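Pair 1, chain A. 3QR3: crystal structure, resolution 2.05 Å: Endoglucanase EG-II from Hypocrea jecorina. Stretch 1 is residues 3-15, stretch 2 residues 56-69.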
# COMPACT_ATOMS: atom_id res chain seq x y z
N VAL A 3 6.98 13.94 -7.27
CA VAL A 3 5.80 13.56 -6.52
C VAL A 3 6.03 13.84 -5.04
O VAL A 3 7.17 13.83 -4.56
CB VAL A 3 5.46 12.07 -6.71
CG1 VAL A 3 5.14 11.79 -8.18
CG2 VAL A 3 6.61 11.19 -6.21
N ARG A 4 4.96 14.08 -4.32
CA ARG A 4 5.10 14.42 -2.91
C ARG A 4 5.68 13.28 -2.06
O ARG A 4 6.53 13.50 -1.20
CB ARG A 4 3.75 14.88 -2.37
CG ARG A 4 3.78 15.33 -0.93
CD ARG A 4 2.46 15.94 -0.52
NE ARG A 4 2.45 16.14 0.92
CZ ARG A 4 1.37 16.43 1.63
NH1 ARG A 4 0.19 16.55 1.03
NH2 ARG A 4 1.49 16.60 2.94
N PHE A 5 5.22 12.05 -2.31
CA PHE A 5 5.57 10.93 -1.47
C PHE A 5 6.41 9.88 -2.18
O PHE A 5 6.08 9.44 -3.28
CB PHE A 5 4.30 10.30 -0.88
CG PHE A 5 3.51 11.25 -0.02
CD1 PHE A 5 4.08 11.82 1.11
CD2 PHE A 5 2.19 11.55 -0.33
CE1 PHE A 5 3.36 12.68 1.90
CE2 PHE A 5 1.46 12.41 0.47
CZ PHE A 5 2.04 12.98 1.58
N ALA A 6 7.52 9.52 -1.55
CA ALA A 6 8.40 8.48 -2.05
C ALA A 6 8.69 7.60 -0.86
O ALA A 6 9.02 8.10 0.21
CB ALA A 6 9.70 9.06 -2.58
N GLY A 7 8.54 6.29 -1.03
CA GLY A 7 8.82 5.38 0.06
C GLY A 7 8.76 3.93 -0.36
O GLY A 7 8.88 3.60 -1.55
N VAL A 8 8.56 3.06 0.63
CA VAL A 8 8.62 1.63 0.40
C VAL A 8 7.64 0.89 1.30
O VAL A 8 7.22 1.39 2.34
CB VAL A 8 10.03 1.07 0.67
CG1 VAL A 8 11.09 1.87 -0.10
CG2 VAL A 8 10.31 1.13 2.15
N ASN A 9 7.27 -0.31 0.87
CA ASN A 9 6.48 -1.22 1.68
C ASN A 9 7.36 -1.93 2.69
O ASN A 9 8.38 -2.50 2.32
CB ASN A 9 5.85 -2.26 0.77
CG ASN A 9 4.62 -1.75 0.06
OD1 ASN A 9 3.51 -1.94 0.53
ND2 ASN A 9 4.81 -1.08 -1.08
N ILE A 10 6.98 -1.86 3.97
CA ILE A 10 7.67 -2.54 5.06
C ILE A 10 6.83 -3.76 5.42
O ILE A 10 5.95 -3.67 6.27
CB ILE A 10 7.81 -1.62 6.29
CG1 ILE A 10 8.39 -0.26 5.87
CG2 ILE A 10 8.66 -2.28 7.38
CD1 ILE A 10 9.85 -0.34 5.40
N ALA A 11 7.09 -4.87 4.75
CA ALA A 11 6.21 -6.04 4.80
C ALA A 11 6.53 -6.99 5.96
O ALA A 11 7.58 -6.91 6.58
CB ALA A 11 6.26 -6.79 3.46
N GLY A 12 5.60 -7.91 6.23
CA GLY A 12 5.80 -8.91 7.27
C GLY A 12 4.54 -9.23 8.07
O GLY A 12 4.25 -10.41 8.33
N PHE A 13 3.78 -8.21 8.44
CA PHE A 13 2.50 -8.44 9.12
C PHE A 13 1.53 -9.14 8.15
O PHE A 13 0.46 -9.62 8.55
CB PHE A 13 1.89 -7.15 9.66
CG PHE A 13 2.38 -6.75 11.04
CD1 PHE A 13 1.89 -7.38 12.18
CD2 PHE A 13 3.28 -5.71 11.20
CE1 PHE A 13 2.32 -7.00 13.45
CE2 PHE A 13 3.72 -5.32 12.47
CZ PHE A 13 3.23 -5.98 13.59
N ASP A 14 1.92 -9.21 6.89
CA ASP A 14 1.09 -9.84 5.87
C ASP A 14 1.62 -11.19 5.41
O ASP A 14 1.02 -11.83 4.54
CB ASP A 14 1.01 -8.93 4.65
CG ASP A 14 2.37 -8.65 4.06
OD1 ASP A 14 3.29 -8.39 4.86
OD2 ASP A 14 2.52 -8.72 2.83
N PHE A 15 2.76 -11.62 5.93
CA PHE A 15 3.26 -12.93 5.53
C PHE A 15 2.23 -13.96 5.97
O PHE A 15 1.66 -13.85 7.05
CB PHE A 15 4.63 -13.22 6.13
CG PHE A 15 5.74 -12.46 5.47
CD1 PHE A 15 5.46 -11.40 4.62
CD2 PHE A 15 7.07 -12.79 5.71
CE1 PHE A 15 6.47 -10.69 4.01
CE2 PHE A 15 8.10 -12.08 5.09
CZ PHE A 15 7.80 -11.03 4.25
N GLY A 56 15.69 10.21 1.85
CA GLY A 56 14.71 11.25 1.59
C GLY A 56 13.29 10.76 1.41
O GLY A 56 12.47 11.41 0.76
N MET A 57 12.98 9.61 2.01
CA MET A 57 11.64 9.05 1.87
C MET A 57 10.65 9.63 2.87
O MET A 57 11.01 9.96 4.00
CB MET A 57 11.70 7.53 1.99
CG MET A 57 12.33 6.91 0.77
SD MET A 57 12.51 5.14 0.92
CE MET A 57 13.29 4.80 -0.66
N THR A 58 9.40 9.74 2.45
CA THR A 58 8.39 10.44 3.24
C THR A 58 7.11 9.63 3.45
O THR A 58 6.16 10.09 4.09
CB THR A 58 8.02 11.75 2.56
OG1 THR A 58 7.82 11.50 1.17
CG2 THR A 58 9.15 12.76 2.73
N ILE A 59 7.07 8.41 2.91
CA ILE A 59 5.91 7.56 3.13
C ILE A 59 6.31 6.10 3.26
O ILE A 59 7.28 5.65 2.66
CB ILE A 59 4.87 7.75 1.99
CG1 ILE A 59 3.52 7.14 2.37
CG2 ILE A 59 5.41 7.19 0.68
CD1 ILE A 59 2.35 7.73 1.61
N PHE A 60 5.58 5.36 4.09
CA PHE A 60 5.73 3.90 4.16
C PHE A 60 4.36 3.25 4.15
O PHE A 60 3.39 3.82 4.64
CB PHE A 60 6.54 3.48 5.39
CG PHE A 60 7.90 4.09 5.40
CD1 PHE A 60 8.89 3.61 4.57
CD2 PHE A 60 8.17 5.19 6.19
CE1 PHE A 60 10.15 4.19 4.54
CE2 PHE A 60 9.42 5.78 6.17
CZ PHE A 60 10.42 5.28 5.34
N ARG A 61 4.29 2.07 3.55
CA ARG A 61 3.07 1.30 3.52
C ARG A 61 3.29 0.08 4.39
O ARG A 61 4.34 -0.58 4.29
CB ARG A 61 2.77 0.89 2.09
CG ARG A 61 1.46 0.16 1.87
CD ARG A 61 1.10 0.27 0.41
NE ARG A 61 -0.11 -0.43 -0.01
CZ ARG A 61 -0.13 -1.68 -0.47
NH1 ARG A 61 0.98 -2.41 -0.50
NH2 ARG A 61 -1.28 -2.20 -0.87
N LEU A 62 2.32 -0.22 5.24
CA LEU A 62 2.47 -1.27 6.25
C LEU A 62 1.39 -2.34 6.07
O LEU A 62 0.33 -2.28 6.70
CB LEU A 62 2.39 -0.68 7.66
CG LEU A 62 3.27 0.55 7.97
CD1 LEU A 62 3.10 0.97 9.43
CD2 LEU A 62 4.73 0.27 7.67
N PRO A 63 1.66 -3.31 5.19
CA PRO A 63 0.71 -4.37 4.87
C PRO A 63 0.42 -5.22 6.09
O PRO A 63 1.35 -5.57 6.82
CB PRO A 63 1.46 -5.22 3.84
CG PRO A 63 2.50 -4.35 3.30
CD PRO A 63 2.91 -3.45 4.42
N VAL A 64 -0.85 -5.55 6.30
CA VAL A 64 -1.22 -6.44 7.40
C VAL A 64 -2.47 -7.22 7.04
O VAL A 64 -3.36 -6.72 6.33
CB VAL A 64 -1.42 -5.67 8.72
CG1 VAL A 64 -2.45 -4.57 8.54
CG2 VAL A 64 -1.84 -6.64 9.85
N GLY A 65 -2.54 -8.45 7.52
CA GLY A 65 -3.68 -9.30 7.26
C GLY A 65 -4.88 -8.88 8.09
O GLY A 65 -4.76 -8.60 9.28
N TRP A 66 -6.04 -8.83 7.44
CA TRP A 66 -7.31 -8.61 8.14
C TRP A 66 -7.44 -9.60 9.31
O TRP A 66 -7.74 -9.21 10.44
CB TRP A 66 -8.45 -8.82 7.15
CG TRP A 66 -9.83 -8.51 7.61
CD1 TRP A 66 -10.24 -8.17 8.87
CD2 TRP A 66 -11.00 -8.56 6.81
NE1 TRP A 66 -11.61 -7.97 8.89
CE2 TRP A 66 -12.10 -8.23 7.63
CE3 TRP A 66 -11.24 -8.87 5.46
CZ2 TRP A 66 -13.41 -8.18 7.15
CZ3 TRP A 66 -12.54 -8.82 4.98
CH2 TRP A 66 -13.61 -8.48 5.83
N GLN A 67 -7.20 -10.87 9.03
CA GLN A 67 -7.36 -11.92 10.05
C GLN A 67 -6.49 -11.65 11.25
O GLN A 67 -6.86 -11.95 12.38
CB GLN A 67 -7.06 -13.31 9.47
CG GLN A 67 -8.13 -13.82 8.49
CD GLN A 67 -7.88 -13.38 7.05
OE1 GLN A 67 -7.31 -12.30 6.79
NE2 GLN A 67 -8.28 -14.21 6.10
N TYR A 68 -5.31 -11.08 11.01
CA TYR A 68 -4.40 -10.78 12.11
C TYR A 68 -4.99 -9.74 13.06
O TYR A 68 -4.94 -9.90 14.29
CB TYR A 68 -3.05 -10.29 11.58
CG TYR A 68 -2.11 -9.96 12.71
CD1 TYR A 68 -1.47 -10.96 13.42
CD2 TYR A 68 -1.90 -8.64 13.09
CE1 TYR A 68 -0.64 -10.67 14.47
CE2 TYR A 68 -1.06 -8.33 14.14
CZ TYR A 68 -0.43 -9.35 14.82
OH TYR A 68 0.39 -9.04 15.87
N LEU A 69 -5.55 -8.67 12.50
CA LEU A 69 -6.00 -7.54 13.31
C LEU A 69 -7.17 -7.92 14.21
O LEU A 69 -7.28 -7.41 15.32
CB LEU A 69 -6.38 -6.34 12.43
CG LEU A 69 -5.19 -5.64 11.75
CD1 LEU A 69 -5.66 -4.49 10.89
CD2 LEU A 69 -4.15 -5.17 12.77
O HOH W 1 4.01 -5.28 7.59

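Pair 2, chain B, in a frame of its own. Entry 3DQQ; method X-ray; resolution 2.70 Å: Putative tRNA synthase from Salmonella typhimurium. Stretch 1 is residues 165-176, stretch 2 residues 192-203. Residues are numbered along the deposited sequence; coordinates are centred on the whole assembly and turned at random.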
# COMPACT_ATOMS: atom_id res chain seq x y z
N GLY B 165 18.62 -6.83 32.41
CA GLY B 165 18.19 -6.80 33.81
C GLY B 165 16.72 -7.03 34.02
O GLY B 165 15.96 -7.36 33.11
N ARG B 166 16.31 -6.82 35.26
CA ARG B 166 14.92 -6.94 35.65
C ARG B 166 14.25 -5.61 35.62
O ARG B 166 14.83 -4.59 36.00
CB ARG B 166 14.83 -7.49 37.05
CG ARG B 166 15.35 -8.87 37.08
CD ARG B 166 14.90 -9.59 38.34
NE ARG B 166 15.46 -8.93 39.53
CZ ARG B 166 14.77 -8.45 40.57
NH1 ARG B 166 13.42 -8.53 40.62
NH2 ARG B 166 15.48 -7.87 41.55
N CYS B 167 12.99 -5.65 35.22
CA CYS B 167 12.21 -4.47 34.97
C CYS B 167 10.97 -4.37 35.84
O CYS B 167 10.21 -5.27 35.89
CB CYS B 167 11.77 -4.55 33.53
SG CYS B 167 10.89 -3.10 33.02
N GLY B 168 10.75 -3.24 36.50
CA GLY B 168 9.65 -3.04 37.44
C GLY B 168 8.58 -2.14 36.87
O GLY B 168 8.62 -1.86 35.71
N VAL B 169 7.62 -1.73 37.68
CA VAL B 169 6.49 -0.90 37.26
C VAL B 169 6.17 0.14 38.33
O VAL B 169 6.23 -0.16 39.47
CB VAL B 169 5.21 -1.73 36.96
CG1 VAL B 169 4.07 -0.80 36.54
CG2 VAL B 169 5.47 -2.76 35.86
N ILE B 170 5.90 1.39 37.95
CA ILE B 170 5.30 2.37 38.84
C ILE B 170 3.89 2.59 38.33
O ILE B 170 3.69 3.16 37.29
CB ILE B 170 6.05 3.72 38.85
CG1 ILE B 170 7.52 3.53 39.20
CG2 ILE B 170 5.41 4.71 39.84
CD1 ILE B 170 7.77 3.09 40.56
N PRO B 171 2.89 2.14 39.06
CA PRO B 171 1.51 2.30 38.58
C PRO B 171 0.91 3.70 38.71
O PRO B 171 1.29 4.46 39.60
CB PRO B 171 0.73 1.34 39.48
CG PRO B 171 1.53 1.27 40.71
CD PRO B 171 2.96 1.50 40.38
N ALA B 172 -0.06 3.99 37.86
CA ALA B 172 -0.84 5.25 37.89
C ALA B 172 -1.20 5.71 39.29
O ALA B 172 -1.00 6.86 39.68
CB ALA B 172 -2.08 5.08 37.09
N GLN B 173 -1.70 4.79 40.09
CA GLN B 173 -2.08 5.14 41.45
C GLN B 173 -0.95 5.76 42.28
O GLN B 173 -1.22 6.62 43.12
CB GLN B 173 -2.63 3.93 42.18
CG GLN B 173 -4.00 3.55 41.71
CD GLN B 173 -4.04 2.56 40.56
OE1 GLN B 173 -2.99 2.13 40.03
NE2 GLN B 173 -5.27 2.18 40.14
N THR B 174 0.30 5.34 42.08
CA THR B 174 1.41 5.97 42.82
C THR B 174 1.65 7.41 42.33
O THR B 174 1.83 8.34 43.11
CB THR B 174 2.69 5.19 42.63
OG1 THR B 174 2.50 3.84 43.08
CG2 THR B 174 3.85 5.82 43.39
N LEU B 175 1.66 7.59 41.03
CA LEU B 175 1.77 8.91 40.44
C LEU B 175 0.69 9.79 41.04
O LEU B 175 0.92 10.95 41.35
CB LEU B 175 1.60 8.80 38.92
CG LEU B 175 2.81 8.69 38.00
CD1 LEU B 175 4.04 8.12 38.63
CD2 LEU B 175 2.44 7.88 36.81
N ASP B 176 -0.50 9.23 41.21
CA ASP B 176 -1.62 9.97 41.78
C ASP B 176 -1.37 10.32 43.23
O ASP B 176 -1.90 11.29 43.72
CB ASP B 176 -2.94 9.17 41.63
CG ASP B 176 -3.42 9.07 40.14
OD1 ASP B 176 -3.11 10.03 39.37
OD2 ASP B 176 -4.09 8.05 39.74
N GLU B 192 15.50 -3.12 45.52
CA GLU B 192 15.16 -4.49 45.20
C GLU B 192 15.97 -5.09 44.03
O GLU B 192 15.74 -6.23 43.69
CB GLU B 192 13.66 -4.62 44.92
CG GLU B 192 12.78 -4.37 46.14
CD GLU B 192 11.27 -4.24 45.82
OE1 GLU B 192 10.78 -4.91 44.88
OE2 GLU B 192 10.57 -3.47 46.55
N GLY B 193 16.88 -4.34 43.40
CA GLY B 193 17.63 -4.84 42.23
C GLY B 193 17.06 -4.73 40.80
O GLY B 193 17.63 -5.30 39.86
N TYR B 194 15.97 -4.01 40.59
CA TYR B 194 15.55 -3.75 39.20
C TYR B 194 16.54 -2.79 38.52
O TYR B 194 16.98 -1.86 39.15
CB TYR B 194 14.17 -3.16 39.19
CG TYR B 194 13.13 -4.11 39.64
CD1 TYR B 194 12.50 -4.92 38.74
CD2 TYR B 194 12.77 -4.20 40.98
CE1 TYR B 194 11.54 -5.79 39.13
CE2 TYR B 194 11.81 -5.08 41.38
CZ TYR B 194 11.21 -5.87 40.44
OH TYR B 194 10.25 -6.76 40.76
N ARG B 195 16.91 -3.06 37.26
CA ARG B 195 17.62 -2.08 36.42
C ARG B 195 16.73 -1.01 35.83
O ARG B 195 17.24 0.02 35.43
CB ARG B 195 18.11 -2.69 35.12
CG ARG B 195 19.29 -3.50 35.09
CD ARG B 195 20.47 -2.73 34.73
NE ARG B 195 21.02 -2.81 33.39
CZ ARG B 195 22.21 -2.22 33.18
NH1 ARG B 195 22.84 -1.65 34.20
NH2 ARG B 195 22.82 -2.16 32.01
N TYR B 196 15.46 -1.34 35.58
CA TYR B 196 14.58 -0.43 34.88
C TYR B 196 13.21 -0.41 35.53
O TYR B 196 12.82 -1.35 36.24
CB TYR B 196 14.40 -0.79 33.41
CG TYR B 196 15.45 -1.68 32.80
CD1 TYR B 196 16.59 -1.15 32.22
CD2 TYR B 196 15.30 -3.07 32.79
CE1 TYR B 196 17.55 -1.98 31.65
CE2 TYR B 196 16.28 -3.92 32.23
CZ TYR B 196 17.41 -3.37 31.67
OH TYR B 196 18.37 -4.20 31.11
N ALA B 197 12.47 0.66 35.25
CA ALA B 197 11.12 0.83 35.80
C ALA B 197 10.26 1.38 34.71
O ALA B 197 10.60 2.41 34.15
CB ALA B 197 11.14 1.78 36.99
N VAL B 198 9.16 0.70 34.39
CA VAL B 198 8.16 1.23 33.48
C VAL B 198 7.27 2.15 34.28
O VAL B 198 6.92 1.87 35.44
CB VAL B 198 7.30 0.12 32.86
CG1 VAL B 198 6.17 0.72 31.97
CG2 VAL B 198 8.16 -0.79 32.01
N LEU B 199 6.91 3.26 33.66
CA LEU B 199 6.09 4.30 34.32
C LEU B 199 4.72 4.44 33.64
O LEU B 199 4.64 4.60 32.42
CB LEU B 199 6.83 5.63 34.21
CG LEU B 199 7.83 6.02 35.30
CD1 LEU B 199 8.59 4.82 35.75
CD2 LEU B 199 8.73 7.18 34.78
N ASP B 200 3.66 4.35 34.41
CA ASP B 200 2.33 4.48 33.86
C ASP B 200 2.01 5.92 33.46
O ASP B 200 2.57 6.86 33.98
CB ASP B 200 1.29 4.03 34.88
CG ASP B 200 1.22 2.47 35.05
OD1 ASP B 200 2.16 1.73 34.60
OD2 ASP B 200 0.22 2.00 35.69
N ALA B 201 1.09 6.08 32.51
CA ALA B 201 0.51 7.37 32.20
C ALA B 201 -0.83 7.13 31.45
O ALA B 201 -0.89 6.43 30.46
CB ALA B 201 1.44 8.19 31.38
N LEU B 202 -1.90 7.71 31.98
CA LEU B 202 -3.19 7.72 31.33
C LEU B 202 -3.52 9.10 30.80
O LEU B 202 -4.48 9.26 30.06
CB LEU B 202 -4.27 7.31 32.34
CG LEU B 202 -3.92 6.12 33.26
CD1 LEU B 202 -5.09 5.80 34.27
CD2 LEU B 202 -3.49 4.89 32.41
N ASN B 203 -2.75 10.10 31.17
CA ASN B 203 -3.11 11.47 30.85
C ASN B 203 -1.90 12.36 31.06
O ASN B 203 -0.93 11.97 31.71
CB ASN B 203 -4.25 11.94 31.75
CG ASN B 203 -3.92 11.82 33.20
OD1 ASN B 203 -2.88 12.28 33.65
ND2 ASN B 203 -4.78 11.22 33.94
O HOH W 2 18.12 -6.26 37.10

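Where do the two pairs differ most sharply? They part at the matched positions P63(A) and D200(B), past the last bridged pair of each ladder. In pair 1 a proline stands there; it has no backbone N-H to give, and I10(A) O approaches its ring instead, 3.6 Å from P63(A) CD. The carbonyl is not left unsatisfied, because water 1 donates to I10(A) O at 2.8 Å and to P63(A) O at 2.8 Å, while accepting from F13(A) N at 3.1 Å. In pair 2 the ladder takes one more rung: D200(B) N donates to I170(B) O at 3.1 Å. The aspartate side chain then receives A172(B) N at OD2, 3.0 Å away, so it ties the second stretch to the first residue of the helix that follows P171(B).

What backbone arrangement do they share? Each is a pair of parallel strands, with directions 22° apart in pair 1 and 33° in pair 2, and the central residues superpose to 0.7 Å. V8(A) matches G168(B), I10(A) matches I170(B), and R61(A) matches V198(B). The same two rungs recur: R61(A) N to V8(A) O at 3.2 Å answers V198(B) N to G168(B) O at 2.9 Å, and I10(A) N to R61(A) O at 3.0 Å answers I170(B) N to V198(B) O at 2.8 Å. One step earlier the likeness fades. G168(B) N donates to Y196(B) O at 2.8 Å, whereas V8(A) N stays 3.5 Å from I59(A) O, without a hydrogen bond. Both pairs bring the preceding CA near that oxygen, G7(A) CA 3.0 Å from I59(A) O and C167(B) CA 3.4 Å from Y196(B) O; a CB on G7(A) would clash with I59(A) O.

How do different side chains fill the matched places? At V8(A) and G168(B) a side chain is replaced by none, and the ring of Y194(B) comes close to the glycine backbone. V8(A) CG1 packs 3.7 Å from M57(A) SD, and its CG2 lies 3.7 Å from F60(A) CD1. Pair 2 has a glycine and, at the position of F60(A), the small A197(B); the ring of Y194(B), at the position of M57(A), brings CD1 to 3.3 Å from G168(B) N. A CB on G168(B) would sit tight against that same CD1. Next along, N9(A) and R61(A) share a face of the sheet and join by a hydrogen bond from R61(A) NH1 to N9(A) OD1, 2.8 Å. Their counterparts V169(B) and V198(B) also share a face, but both are apolar, and V198(B) CG2 instead meets C167(B) SG at 3.7 Å.

What closes the starting end? A6(A) and R166(B) coincide, and each offers its carbonyl to the other strand: T58(A) N donates to A6(A) O at 2.8 Å, while R195(B) N makes only a weak bond to R166(B) O at 2.9 Å. The small A6(A) adds little with its methyl. R166(B) sends its guanidinium over the face of the Y194(B) ring, CZ 4.4 Å from the centroid, a cation-pi contact, and its NH2 gives a weak hydrogen bond to E192(B) O at 2.7 Å.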